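Local coordinates for protein acetolactate synthase isozyme 1 large subunit (Escherichia coli, PDB 6LPI) that is the large subunit of a thiamine diphosphate-dependent enzyme that also carries flavin-adenine dinucleotide and a magnesium ion, at residues Ala385-Asp390 and Arg408-Ser413. Numbering follows the deposited sequence.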
loop_
_atom_site.group_PDB
_atom_site.type_symbol
_atom_site.label_atom_id
_atom_site.label_comp_id
_atom_site.label_asym_id
_atom_site.label_seq_id
_atom_site.Cartn_x
_atom_site.Cartn_y
_atom_site.Cartn_z
ATOM N N ALA B 385 2.255 18.108 -10.744
ATOM C CA ALA B 385 1.690 16.921 -11.360
ATOM C C ALA B 385 1.600 15.763 -10.372
ATOM O O ALA B 385 2.362 15.669 -9.401
ATOM C CB ALA B 385 2.533 16.508 -12.563
ATOM N N ILE B 386 0.648 14.873 -10.632
ATOM C CA ILE B 386 0.534 13.608 -9.930
ATOM C C ILE B 386 0.932 12.535 -10.930
ATOM O O ILE B 386 0.513 12.590 -12.092
ATOM C CB ILE B 386 -0.883 13.384 -9.368
ATOM C CG1 ILE B 386 -1.189 14.423 -8.285
ATOM C CG2 ILE B 386 -1.000 12.017 -8.769
ATOM C CD1 ILE B 386 -2.648 14.705 -8.106
ATOM N N ILE B 387 1.786 11.597 -10.501
ATOM C CA ILE B 387 2.333 10.543 -11.357
ATOM C C ILE B 387 1.893 9.190 -10.828
ATOM O O ILE B 387 2.078 8.867 -9.650
ATOM C CB ILE B 387 3.866 10.592 -11.502
ATOM C CG1 ILE B 387 4.325 11.955 -12.028
ATOM C CG2 ILE B 387 4.386 9.476 -12.462
ATOM C CD1 ILE B 387 4.585 13.045 -11.028
ATOM N N THR B 388 1.329 8.406 -11.723
ATOM C CA THR B 388 0.793 7.080 -11.503
ATOM C C THR B 388 1.495 6.115 -12.451
ATOM O O THR B 388 1.999 6.526 -13.500
ATOM C CB THR B 388 -0.733 7.153 -11.797
ATOM O OG1 THR B 388 -1.418 7.714 -10.679
ATOM C CG2 THR B 388 -1.297 5.861 -12.137
ATOM N N THR B 389 1.592 4.836 -12.076
ATOM C CA THR B 389 2.191 3.843 -12.979
ATOM C C THR B 389 1.435 2.534 -12.871
ATOM O O THR B 389 0.772 2.254 -11.871
ATOM C CB THR B 389 3.674 3.497 -12.736
ATOM O OG1 THR B 389 3.771 2.456 -11.757
ATOM C CG2 THR B 389 4.490 4.680 -12.300
ATOM N N ASP B 390 1.534 1.739 -13.918
ATOM C CA ASP B 390 1.195 0.327 -13.822
ATOM C C ASP B 390 2.449 -0.444 -13.365
ATOM O O ASP B 390 3.342 0.118 -12.719
ATOM C CB ASP B 390 0.572 -0.138 -15.145
ATOM C CG ASP B 390 -0.979 -0.103 -15.128
ATOM O OD1 ASP B 390 -1.534 -0.641 -14.139
ATOM O OD2 ASP B 390 -1.646 0.411 -16.079
ATOM N N ARG B 408 3.183 12.342 -1.694
ATOM C CA ARG B 408 1.880 12.044 -2.284
ATOM C C ARG B 408 1.762 12.582 -3.706
ATOM O O ARG B 408 0.695 12.982 -4.160
ATOM C CB ARG B 408 0.762 12.557 -1.381
ATOM C CG ARG B 408 0.996 12.114 0.068
ATOM C CD ARG B 408 -0.174 12.308 1.001
ATOM N NE ARG B 408 -1.010 11.119 0.906
ATOM C CZ ARG B 408 -1.295 10.293 1.914
ATOM N NH1 ARG B 408 -0.822 10.516 3.137
ATOM N NH2 ARG B 408 -2.070 9.231 1.693
ATOM N N GLN B 409 2.866 12.524 -4.443
ATOM C CA GLN B 409 2.868 12.804 -5.873
ATOM C C GLN B 409 2.995 11.539 -6.696
ATOM O O GLN B 409 2.486 11.483 -7.816
ATOM C CB GLN B 409 4.023 13.762 -6.213
ATOM C CG GLN B 409 4.418 13.738 -7.660
ATOM C CD GLN B 409 5.381 14.829 -8.021
ATOM O OE1 GLN B 409 5.066 15.697 -8.842
ATOM N NE2 GLN B 409 6.573 14.790 -7.426
ATOM N N TRP B 410 3.595 10.520 -6.100
ATOM C CA TRP B 410 3.968 9.261 -6.726
ATOM C C TRP B 410 3.015 8.175 -6.235
ATOM O O TRP B 410 2.945 7.903 -5.031
ATOM C CB TRP B 410 5.417 8.948 -6.361
ATOM C CG TRP B 410 5.960 7.632 -6.708
ATOM C CD1 TRP B 410 6.403 6.674 -5.840
ATOM C CD2 TRP B 410 6.197 7.124 -8.023
ATOM N NE1 TRP B 410 6.890 5.592 -6.538
ATOM C CE2 TRP B 410 6.766 5.839 -7.879
ATOM C CE3 TRP B 410 5.952 7.613 -9.308
ATOM C CZ2 TRP B 410 7.107 5.049 -8.967
ATOM C CZ3 TRP B 410 6.294 6.825 -10.389
ATOM C CH2 TRP B 410 6.870 5.554 -10.211
ATOM N N LEU B 411 2.229 7.622 -7.160
ATOM C CA LEU B 411 1.232 6.588 -6.900
ATOM C C LEU B 411 1.626 5.337 -7.671
ATOM O O LEU B 411 1.449 5.272 -8.892
ATOM C CB LEU B 411 -0.171 7.023 -7.337
ATOM C CG LEU B 411 -1.158 7.762 -6.422
ATOM C CD1 LEU B 411 -0.561 9.000 -5.816
ATOM C CD2 LEU B 411 -2.438 8.107 -7.167
ATOM N N THR B 412 2.083 4.318 -6.968
ATOM C CA THR B 412 2.398 3.048 -7.602
ATOM C C THR B 412 1.959 1.909 -6.693
ATOM O O THR B 412 1.806 2.078 -5.485
ATOM C CB THR B 412 3.892 2.926 -7.916
ATOM O OG1 THR B 412 4.099 1.891 -8.887
ATOM C CG2 THR B 412 4.671 2.609 -6.676
ATOM N N SER B 413 1.691 0.762 -7.300
ATOM C CA SER B 413 1.332 -0.445 -6.568
ATOM C C SER B 413 2.616 -1.237 -6.314
ATOM O O SER B 413 3.199 -1.790 -7.248
ATOM C CB SER B 413 0.308 -1.241 -7.368
ATOM O OG SER B 413 0.117 -2.536 -6.846
#
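Ile387 and Thr388 pair with Trp410 and Leu411 at one edge of a parallel sheet, where strands 386-389 and 410-411 form a beta-alpha-beta unit with helix 393-401 between them. Three backbone bonds join the strands. Ile387 N gives a nearly straight one to Gln409 O (2.8 Å, 174° at the hydrogen), and Ile387 O accepts from Leu411 N at 2.8 Å. The third, from Thr389 N to Leu411 O, is longer (3.2 Å) and more bent.

Ile387 and Trp410 share a face of the sheet with helix 393-401. CG of Trp410 lies anti to its backbone N (chi1 171°), and the CZ3/CH2 side of the indole reaches the neighbouring strand: Ile387 CG2 meets its edge in the ring plane, 3.9 Å from CZ3, while Thr389 CG2 approaches CH2 obliquely. Trp410 NE1 hydrogen-bonds Leu244 O. On the face of Thr388 and Leu411, Thr388 OG1 rests 3.6 Å from Leu411 CB, and Ala426 and Ala429 of helix 422-432 pack against this pair.

Thr412 OG1 donates to Thr389 OG1 (2.9 Å), which in turn donates to Asp390 O within the carbonyl plane, on a lone pair. These bonds link the two segments beside Asp390, whose side chain, held by Gly422 N and Ser442 OG, lies about 6 Å from thiamine diphosphate. Parallel strands linked through a helix, with thiamine diphosphate near their C-terminal ends, are characteristic of the alpha/beta thiamine diphosphate-binding fold.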